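PDB 5IIP: glycine betaine/carnitine/choline ABC transporter%2C ATP-binding protein%2C putative from Staphylococcus aureus, which probably serves as the ATP-binding subunit of the OpuC osmolyte uptake system, whose tandem CBS domains are the likely site of inhibition by c-di-AMP. Local coordinates for residues Ile42-Ile47 with Gln135-Leu140; Thr46-Ala51 with Phe69-Asn74; Gln102-Val107 with Asn127-Asp132. All blocks are in the same frame, centred on the assembly; numbering follows the deposited sequence.

Contact 1: residues Ile42-Ile47 with Gln135-Leu140; sequences IKPITI and QRLVGL
Ile-42 and Leu-140 meet in a single antiparallel bridge, a hydrogen-bonded pair that ties the N-terminal part of the first CBS motif to the last strand, 137-142, of the second. Two backbone bonds make the bridge. The amide of Ile-42 gives its hydrogen to Leu-140 O at 3.0 Å in a nearly straight bond, and Leu-140 N returns one to Ile-42 O at 2.8 Å, bent to 141° at the hydrogen. Ile-42 CG1 also rests against Leu-140 O, 3.3 Å away. Beyond this point the two chains diverge and side chains take over.

Pro-44 fills the angle between them. Its ring lies against the strand, with CG 3.9 Å from Leu-137 CD1 and equally close to the carbonyl carbon of Gly-139, while its CB faces Leu-140 CB at 4.2 Å. The proline ring and the leucine run alongside each other, head to tail. A chi1 of 171° carries the branched end of Leu-137 toward 42-47, and chi2 of 71° turns CD2 to Thr-46; there the methyl CG2 of the threonine meets it tip to tip at 3.6 Å. Val-138 turns its side chain away from 42-47, and with Gly-139 it forms a classic beta bulge opposite Val-130. Further along, Leu-137 leans on Val-71 and Leu-140 on Phe-69, which extends the apolar layer into the sheet of the first motif.

The hydrogen bonds are thus confined to one backbone pair, which holds the chains together at that point; beyond it they meet mainly through van der Waals contacts, with no directed bond, at a partly exposed margin.

Contact 2: residues Thr46-Ala51 with Phe69-Asn74; sequences TIQAEA and FVVDSN
Ile-47 sits between Phe-69 and Val-71 and uses both its backbone polar groups on strand 67-71, the pattern of two parallel neighbours. Its N-H goes to Phe-69 O at 3.0 Å, and its carbonyl oxygen accepts from Val-71 N at 3.2 Å, with 161° at the hydrogen. The ladder then frays: Ala-49 N reaches Val-71 O at 3.3 Å, but the bond is bent to 127° and weak. CA-H groups add to the same acceptors, the straightest being Val-70 CA, 3.4 Å from Ile-47 O. Phe-69 N is taken up by Ile-45 O, while Val-70 spends its backbone on Leu-78 and Gly-79 of strand 77-82. At the strand's last residue, Gln-48 O accepts from Ala-51 N and closes a type I turn.

Side chains alternate about this frame. Ile-47 and Val-70 run abreast off the same face, their CG2 methyls 3.9 Å apart, and Val-70 CG1 also touches CA and CB of Ala-49; Leu-96 of helix 96-99 covers the isoleucine and the valine. The other face carries Thr-46, Phe-69, Gln-48 and Val-71. Gln-48 is bent at chi2 (-84°), and its amide reaches toward Val-71 and Asp-72, with NE2 4.0 Å from Val-71 CG2 but no hydrogen bond across the contact. Asp-72 turns away from 46-51; its OD1 is held by the backbone N of His-76, with a weaker bond from Asn-74 N, so the carboxylate braces the turn leading to strand 77-82.

Two adjacent parallel strands joined through helix 53-63 make a beta-alpha-beta crossover, here the one at the start of the first CBS motif.

Contact 3: residues Gln102-Val107 with Asn127-Asp132; sequences QHIYTV and NVPVVD
Val-107 opens the short edge strand 107-108 of the second CBS motif, parallel to strand 127-131 and the counterpart of strand 46-48 in the first. One bridge, Val-107 with Val-130, defines the pairing. Val-107 N donates to Pro-129 O at 3.2 Å, and Val-107 O takes the hydrogen of Val-131 N at 2.9 Å; both bonds are nearly straight, at 165° and 167°. Val-107 O is also met by Val-130 CA at 3.3 Å, so an amide and a CA-H grip it together.

Before the strand begins, the incoming loop is packed by side chains. Tyr-105 O lies 3.3 Å from Pro-129 CD, placing the backbone of the loop against the proline ring, and Ile-104 CG2 crosses the same ring near its CG. The tyrosine holds its ring anti to the backbone N (chi1 165°), which brings CD2 and CE2 to Val-128; CE2 comes within 3.8 Å of Val-128 CG1, in an oblique approach. That one methyl serves a second neighbour, Val-107 CG1 at 4.2 Å. Thr-106 passes beside Pro-129 O, with CA 3.5 Å and CB 3.6 Å from that oxygen, but its hydroxyl makes no hydrogen bond to 127-132.

Around this pairing, Tyr-105 is backed by Ser-116, Thr-119 and Ile-120 of helix 114-122, while Ile-104 and Thr-106 touch Leu-77 of strand 77-82 in the first motif. His-103 and Tyr-105 also meet the second subunit: Gln-102 of the second subunit packs on Tyr-105. On its far side strand 127-131 pairs antiparallel with strand 137-142, leaving it central in the three-stranded sheet.

From the N terminus, residues 42-47 open contact 1, which waits for its partner until 135-140, near the end of the second CBS motif. Contact 2 starts from the same stretch, sharing Thr-46 and Ile-47, but closes soon, at 69-74, after helix 53-63. Contact 3 follows in series: 102-107 returns through helix 114-122 to 127-132, wholly within the span of contact 1. Contacts 2 and 3 thus build the equivalent parallel strand pairs of the two motifs, and contact 1 runs between motifs. Phe-69, of the first motif, touches Leu-140, Pro-129 and Asn-127 of the second and so joins all three contacts.

Contact 1: residues Ile42-Ile47 with Gln135-Leu140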
loop_
_atom_site.group_PDB
_atom_site.type_symbol
_atom_site.label_atom_id
_atom_site.label_comp_id
_atom_site.label_asym_id
_atom_site.label_seq_id
_atom_site.Cartn_x
_atom_site.Cartn_y
_atom_site.Cartn_z
ATOM N N ILE D 42 12.070 -12.223 -9.844
ATOM C CA ILE D 42 11.823 -13.609 -9.645
ATOM C C ILE D 42 10.345 -13.866 -9.739
ATOM O O ILE D 42 9.568 -12.966 -9.704
ATOM C CB ILE D 42 12.307 -14.038 -8.298
ATOM C CG1 ILE D 42 11.719 -13.152 -7.258
ATOM C CG2 ILE D 42 13.797 -13.943 -8.261
ATOM C CD1 ILE D 42 11.692 -13.790 -5.918
ATOM N N LYS D 43 9.963 -15.114 -9.866
ATOM C CA LYS D 43 8.573 -15.458 -9.966
ATOM C C LYS D 43 7.788 -15.310 -8.682
ATOM O O LYS D 43 8.239 -15.676 -7.617
ATOM C CB LYS D 43 8.415 -16.874 -10.483
ATOM C CG LYS D 43 8.324 -16.941 -11.970
ATOM C CD LYS D 43 8.055 -18.344 -12.399
ATOM C CE LYS D 43 6.818 -18.891 -11.749
ATOM N NZ LYS D 43 5.962 -19.554 -12.754
ATOM N N PRO D 44 6.577 -14.798 -8.778
ATOM C CA PRO D 44 5.734 -14.631 -7.607
ATOM C C PRO D 44 4.814 -15.774 -7.310
ATOM O O PRO D 44 4.475 -16.530 -8.164
ATOM C CB PRO D 44 4.918 -13.401 -7.940
ATOM C CG PRO D 44 5.109 -13.139 -9.360
ATOM C CD PRO D 44 6.007 -14.147 -9.948
ATOM N N ILE D 45 4.406 -15.850 -6.067
ATOM C CA ILE D 45 3.490 -16.847 -5.589
ATOM C C ILE D 45 2.139 -16.201 -5.575
ATOM O O ILE D 45 1.978 -15.129 -5.049
ATOM C CB ILE D 45 3.835 -17.261 -4.171
ATOM C CG1 ILE D 45 5.254 -17.772 -4.126
ATOM C CG2 ILE D 45 2.866 -18.301 -3.667
ATOM C CD1 ILE D 45 5.446 -19.103 -4.795
ATOM N N THR D 46 1.159 -16.857 -6.157
ATOM C CA THR D 46 -0.132 -16.271 -6.273
ATOM C C THR D 46 -1.230 -17.119 -5.801
ATOM O O THR D 46 -1.041 -18.254 -5.476
ATOM C CB THR D 46 -0.439 -15.924 -7.720
ATOM O OG1 THR D 46 -0.450 -17.098 -8.508
ATOM C CG2 THR D 46 0.570 -15.052 -8.252
ATOM N N ILE D 47 -2.386 -16.494 -5.753
ATOM C CA ILE D 47 -3.613 -17.133 -5.388
ATOM C C ILE D 47 -4.713 -16.522 -6.211
ATOM O O ILE D 47 -4.703 -15.351 -6.441
ATOM C CB ILE D 47 -3.922 -17.013 -3.896
ATOM C CG1 ILE D 47 -4.957 -18.034 -3.517
ATOM C CG2 ILE D 47 -4.419 -15.647 -3.520
ATOM C CD1 ILE D 47 -5.270 -18.091 -2.064
ATOM N N GLN D 135 -1.361 -4.578 -16.860
ATOM C CA GLN D 135 -1.575 -4.730 -15.444
ATOM C C GLN D 135 -1.542 -6.165 -15.038
ATOM O O GLN D 135 -2.147 -6.542 -14.084
ATOM N N ARG D 136 -0.781 -6.944 -15.781
ATOM C CA ARG D 136 -0.635 -8.358 -15.558
ATOM C C ARG D 136 0.647 -8.667 -14.812
ATOM O O ARG D 136 1.700 -8.212 -15.174
ATOM C CB ARG D 136 -0.673 -9.072 -16.893
ATOM C CG ARG D 136 -2.018 -9.006 -17.554
ATOM N N LEU D 137 0.520 -9.461 -13.765
ATOM C CA LEU D 137 1.640 -9.811 -12.915
ATOM C C LEU D 137 2.559 -10.809 -13.535
ATOM O O LEU D 137 2.191 -11.926 -13.790
ATOM C CB LEU D 137 1.116 -10.395 -11.611
ATOM C CG LEU D 137 2.087 -11.019 -10.658
ATOM C CD1 LEU D 137 2.959 -9.999 -9.992
ATOM C CD2 LEU D 137 1.335 -11.760 -9.613
ATOM N N VAL D 138 3.772 -10.383 -13.798
ATOM C CA VAL D 138 4.726 -11.247 -14.412
ATOM C C VAL D 138 5.944 -11.533 -13.553
ATOM O O VAL D 138 6.634 -12.494 -13.774
ATOM C CB VAL D 138 5.173 -10.608 -15.692
ATOM C CG1 VAL D 138 5.758 -9.268 -15.382
ATOM C CG2 VAL D 138 6.170 -11.478 -16.394
ATOM N N GLY D 139 6.204 -10.688 -12.584
ATOM C CA GLY D 139 7.350 -10.863 -11.741
ATOM C C GLY D 139 7.344 -10.156 -10.418
ATOM O O GLY D 139 6.476 -9.397 -10.125
ATOM N N LEU D 140 8.355 -10.425 -9.619
ATOM C CA LEU D 140 8.502 -9.799 -8.330
ATOM C C LEU D 140 9.902 -9.363 -7.974
ATOM O O LEU D 140 10.854 -10.092 -8.166
ATOM C CB LEU D 140 8.050 -10.761 -7.247
ATOM C CG LEU D 140 8.174 -10.242 -5.836
ATOM C CD1 LEU D 140 7.134 -9.184 -5.653
ATOM C CD2 LEU D 140 7.993 -11.332 -4.820
#

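Contact 2: residues Thr46-Ala51 with Phe69-Asn74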
loop_
_atom_site.group_PDB
_atom_site.type_symbol
_atom_site.label_atom_id
_atom_site.label_comp_id
_atom_site.label_asym_id
_atom_site.label_seq_id
_atom_site.Cartn_x
_atom_site.Cartn_y
_atom_site.Cartn_z
ATOM N N THR D 46 1.159 -16.857 -6.157
ATOM C CA THR D 46 -0.132 -16.271 -6.273
ATOM C C THR D 46 -1.230 -17.119 -5.801
ATOM O O THR D 46 -1.041 -18.254 -5.476
ATOM C CB THR D 46 -0.439 -15.924 -7.720
ATOM O OG1 THR D 46 -0.450 -17.098 -8.508
ATOM C CG2 THR D 46 0.570 -15.052 -8.252
ATOM N N ILE D 47 -2.386 -16.494 -5.753
ATOM C CA ILE D 47 -3.613 -17.133 -5.388
ATOM C C ILE D 47 -4.713 -16.522 -6.211
ATOM O O ILE D 47 -4.703 -15.351 -6.441
ATOM C CB ILE D 47 -3.922 -17.013 -3.896
ATOM C CG1 ILE D 47 -4.957 -18.034 -3.517
ATOM C CG2 ILE D 47 -4.419 -15.647 -3.520
ATOM C CD1 ILE D 47 -5.270 -18.091 -2.064
ATOM N N GLN D 48 -5.654 -17.324 -6.644
ATOM C CA GLN D 48 -6.749 -16.822 -7.420
ATOM C C GLN D 48 -7.700 -16.102 -6.515
ATOM O O GLN D 48 -7.772 -16.383 -5.364
ATOM C CB GLN D 48 -7.395 -17.927 -8.212
ATOM C CG GLN D 48 -6.444 -18.599 -9.141
ATOM C CD GLN D 48 -6.279 -17.893 -10.444
ATOM O OE1 GLN D 48 -7.208 -17.382 -10.993
ATOM N NE2 GLN D 48 -5.104 -17.914 -10.960
ATOM N N ALA D 49 -8.426 -15.156 -7.056
ATOM C CA ALA D 49 -9.361 -14.336 -6.299
ATOM C C ALA D 49 -10.527 -15.043 -5.664
ATOM O O ALA D 49 -11.036 -14.613 -4.677
ATOM C CB ALA D 49 -9.860 -13.202 -7.148
ATOM N N GLU D 50 -10.951 -16.125 -6.264
ATOM C CA GLU D 50 -12.076 -16.869 -5.777
ATOM C C GLU D 50 -11.765 -17.753 -4.615
ATOM O O GLU D 50 -12.645 -18.262 -3.979
ATOM C CB GLU D 50 -12.660 -17.685 -6.890
ATOM C CG GLU D 50 -13.032 -16.862 -8.095
ATOM C CD GLU D 50 -11.870 -16.590 -9.003
ATOM O OE1 GLU D 50 -10.766 -17.016 -8.694
ATOM O OE2 GLU D 50 -12.057 -15.953 -10.032
ATOM N N ALA D 51 -10.495 -17.915 -4.339
ATOM C CA ALA D 51 -10.049 -18.760 -3.272
ATOM C C ALA D 51 -10.290 -18.163 -1.913
ATOM O O ALA D 51 -10.700 -17.048 -1.792
ATOM C CB ALA D 51 -8.623 -19.132 -3.465
ATOM N N PHE D 69 0.325 -12.833 -3.794
ATOM C CA PHE D 69 -0.359 -11.924 -4.641
ATOM C C PHE D 69 -1.601 -12.516 -5.270
ATOM O O PHE D 69 -1.582 -13.591 -5.774
ATOM C CB PHE D 69 0.597 -11.475 -5.701
ATOM C CG PHE D 69 1.791 -10.849 -5.161
ATOM C CD1 PHE D 69 1.810 -9.528 -4.896
ATOM C CD2 PHE D 69 2.867 -11.592 -4.875
ATOM C CE1 PHE D 69 2.904 -8.943 -4.370
ATOM C CE2 PHE D 69 3.976 -11.025 -4.344
ATOM C CZ PHE D 69 3.997 -9.690 -4.092
ATOM N N VAL D 70 -2.678 -11.761 -5.224
ATOM C CA VAL D 70 -3.936 -12.137 -5.786
ATOM C C VAL D 70 -4.070 -11.684 -7.215
ATOM O O VAL D 70 -3.857 -10.563 -7.512
ATOM C CB VAL D 70 -5.070 -11.502 -5.002
ATOM C CG1 VAL D 70 -6.414 -12.015 -5.438
ATOM C CG2 VAL D 70 -4.892 -11.757 -3.551
ATOM N N VAL D 71 -4.440 -12.589 -8.089
ATOM C CA VAL D 71 -4.637 -12.281 -9.472
ATOM C C VAL D 71 -5.923 -12.899 -9.901
ATOM O O VAL D 71 -6.421 -13.752 -9.246
ATOM C CB VAL D 71 -3.563 -12.866 -10.363
ATOM C CG1 VAL D 71 -2.252 -12.190 -10.153
ATOM C CG2 VAL D 71 -3.429 -14.330 -10.131
ATOM N N ASP D 72 -6.447 -12.435 -11.014
ATOM C CA ASP D 72 -7.645 -12.962 -11.600
ATOM C C ASP D 72 -7.407 -14.027 -12.660
ATOM O O ASP D 72 -6.329 -14.467 -12.881
ATOM C CB ASP D 72 -8.580 -11.871 -12.073
ATOM C CG ASP D 72 -8.047 -11.073 -13.179
ATOM O OD1 ASP D 72 -7.033 -11.405 -13.755
ATOM O OD2 ASP D 72 -8.662 -10.075 -13.475
ATOM N N SER D 73 -8.456 -14.413 -13.339
ATOM C CA SER D 73 -8.381 -15.462 -14.333
ATOM C C SER D 73 -7.432 -15.130 -15.424
ATOM O O SER D 73 -6.844 -15.994 -15.988
ATOM C CB SER D 73 -9.743 -15.763 -14.909
ATOM O OG SER D 73 -9.651 -16.789 -15.847
ATOM N N ASN D 74 -7.281 -13.867 -15.708
ATOM C CA ASN D 74 -6.395 -13.423 -16.736
ATOM C C ASN D 74 -5.099 -12.853 -16.210
ATOM O O ASN D 74 -4.414 -12.153 -16.908
ATOM C CB ASN D 74 -7.102 -12.433 -17.605
ATOM C CG ASN D 74 -8.098 -13.080 -18.513
ATOM O OD1 ASN D 74 -7.793 -14.010 -19.219
ATOM N ND2 ASN D 74 -9.287 -12.569 -18.505
#

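Contact 3: residues Gln102-Val107 with Asn127-Asp132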
loop_
_atom_site.group_PDB
_atom_site.type_symbol
_atom_site.label_atom_id
_atom_site.label_comp_id
_atom_site.label_asym_id
_atom_site.label_seq_id
_atom_site.Cartn_x
_atom_site.Cartn_y
_atom_site.Cartn_z
ATOM N N GLN D 102 -5.307 -3.481 -1.588
ATOM C CA GLN D 102 -5.301 -3.093 -2.959
ATOM C C GLN D 102 -4.452 -1.924 -3.323
ATOM O O GLN D 102 -4.469 -1.534 -4.441
ATOM C CB GLN D 102 -6.713 -2.847 -3.414
ATOM C CG GLN D 102 -7.660 -3.965 -3.064
ATOM C CD GLN D 102 -9.068 -3.774 -3.526
ATOM O OE1 GLN D 102 -9.988 -4.011 -2.801
ATOM N NE2 GLN D 102 -9.235 -3.372 -4.734
ATOM N N HIS D 103 -3.719 -1.358 -2.391
ATOM C CA HIS D 103 -2.870 -0.228 -2.692
ATOM C C HIS D 103 -1.451 -0.637 -2.591
ATOM O O HIS D 103 -0.883 -0.759 -1.556
ATOM C CB HIS D 103 -3.215 0.902 -1.765
ATOM C CG HIS D 103 -4.624 1.331 -1.892
ATOM N ND1 HIS D 103 -5.065 2.078 -2.945
ATOM C CD2 HIS D 103 -5.708 1.061 -1.149
ATOM C CE1 HIS D 103 -6.353 2.280 -2.828
ATOM N NE2 HIS D 103 -6.769 1.668 -1.750
ATOM N N ILE D 104 -0.885 -0.840 -3.735
ATOM C CA ILE D 104 0.432 -1.351 -3.838
ATOM C C ILE D 104 1.300 -0.565 -4.774
ATOM O O ILE D 104 0.827 0.014 -5.713
ATOM C CB ILE D 104 0.370 -2.775 -4.423
ATOM C CG1 ILE D 104 -0.876 -3.531 -4.027
ATOM C CG2 ILE D 104 1.522 -3.592 -3.945
ATOM C CD1 ILE D 104 -1.119 -4.749 -4.870
ATOM N N TYR D 105 2.593 -0.590 -4.508
ATOM C CA TYR D 105 3.586 0.072 -5.329
ATOM C C TYR D 105 4.070 -0.948 -6.309
ATOM O O TYR D 105 4.485 -1.993 -5.931
ATOM C CB TYR D 105 4.723 0.611 -4.455
ATOM C CG TYR D 105 5.964 1.013 -5.177
ATOM C CD1 TYR D 105 5.937 1.950 -6.154
ATOM C CD2 TYR D 105 7.154 0.475 -4.858
ATOM C CE1 TYR D 105 7.053 2.316 -6.820
ATOM C CE2 TYR D 105 8.284 0.836 -5.527
ATOM C CZ TYR D 105 8.213 1.767 -6.504
ATOM O OH TYR D 105 9.329 2.128 -7.161
ATOM N N THR D 106 3.987 -0.630 -7.582
ATOM C CA THR D 106 4.362 -1.549 -8.626
ATOM C C THR D 106 5.211 -0.905 -9.640
ATOM O O THR D 106 5.280 0.271 -9.695
ATOM C CB THR D 106 3.143 -2.072 -9.399
ATOM O OG1 THR D 106 2.515 -1.001 -10.077
ATOM C CG2 THR D 106 2.173 -2.663 -8.501
ATOM N N VAL D 107 5.849 -1.704 -10.464
ATOM C CA VAL D 107 6.632 -1.180 -11.546
ATOM C C VAL D 107 6.516 -2.008 -12.807
ATOM O O VAL D 107 6.285 -3.187 -12.760
ATOM C CB VAL D 107 8.083 -1.039 -11.187
ATOM C CG1 VAL D 107 8.212 -0.148 -9.997
ATOM C CG2 VAL D 107 8.674 -2.371 -10.929
ATOM N N ASN D 127 7.935 -5.972 -0.963
ATOM C CA ASN D 127 7.691 -6.685 -2.201
ATOM C C ASN D 127 7.157 -5.798 -3.261
ATOM O O ASN D 127 6.091 -5.283 -3.126
ATOM C CB ASN D 127 6.667 -7.761 -1.962
ATOM C CG ASN D 127 7.048 -8.675 -0.867
ATOM O OD1 ASN D 127 6.533 -8.590 0.217
ATOM N ND2 ASN D 127 7.974 -9.532 -1.134
ATOM N N VAL D 128 7.896 -5.623 -4.332
ATOM C CA VAL D 128 7.447 -4.788 -5.407
ATOM C C VAL D 128 7.068 -5.600 -6.630
ATOM O O VAL D 128 7.898 -6.085 -7.354
ATOM C CB VAL D 128 8.550 -3.811 -5.780
ATOM C CG1 VAL D 128 8.038 -2.752 -6.708
ATOM C CG2 VAL D 128 9.122 -3.171 -4.546
ATOM N N PRO D 129 5.792 -5.756 -6.864
ATOM C CA PRO D 129 5.305 -6.526 -7.995
ATOM C C PRO D 129 5.648 -5.936 -9.328
ATOM O O PRO D 129 5.601 -4.761 -9.465
ATOM C CB PRO D 129 3.807 -6.508 -7.799
ATOM C CG PRO D 129 3.599 -6.148 -6.421
ATOM C CD PRO D 129 4.712 -5.293 -6.016
ATOM N N VAL D 130 5.966 -6.758 -10.303
ATOM C CA VAL D 130 6.286 -6.280 -11.622
ATOM C C VAL D 130 5.163 -6.621 -12.543
ATOM O O VAL D 130 4.738 -7.734 -12.617
ATOM C CB VAL D 130 7.543 -6.920 -12.162
ATOM C CG1 VAL D 130 7.834 -6.428 -13.553
ATOM C CG2 VAL D 130 8.689 -6.634 -11.244
ATOM N N VAL D 131 4.696 -5.622 -13.258
ATOM C CA VAL D 131 3.581 -5.776 -14.162
ATOM C C VAL D 131 3.818 -5.303 -15.574
ATOM O O VAL D 131 4.686 -4.523 -15.824
ATOM C CB VAL D 131 2.359 -4.989 -13.662
ATOM C CG1 VAL D 131 1.967 -5.431 -12.288
ATOM C CG2 VAL D 131 2.631 -3.519 -13.681
ATOM N N ASP D 132 3.005 -5.803 -16.489
ATOM C CA ASP D 132 3.052 -5.413 -17.878
ATOM C C ASP D 132 2.121 -4.253 -18.094
ATOM O O ASP D 132 1.471 -3.845 -17.179
ATOM C CB ASP D 132 2.759 -6.583 -18.795
ATOM C CG ASP D 132 1.344 -7.073 -18.724
ATOM O OD1 ASP D 132 0.444 -6.356 -18.283
ATOM O OD2 ASP D 132 1.133 -8.203 -19.155
#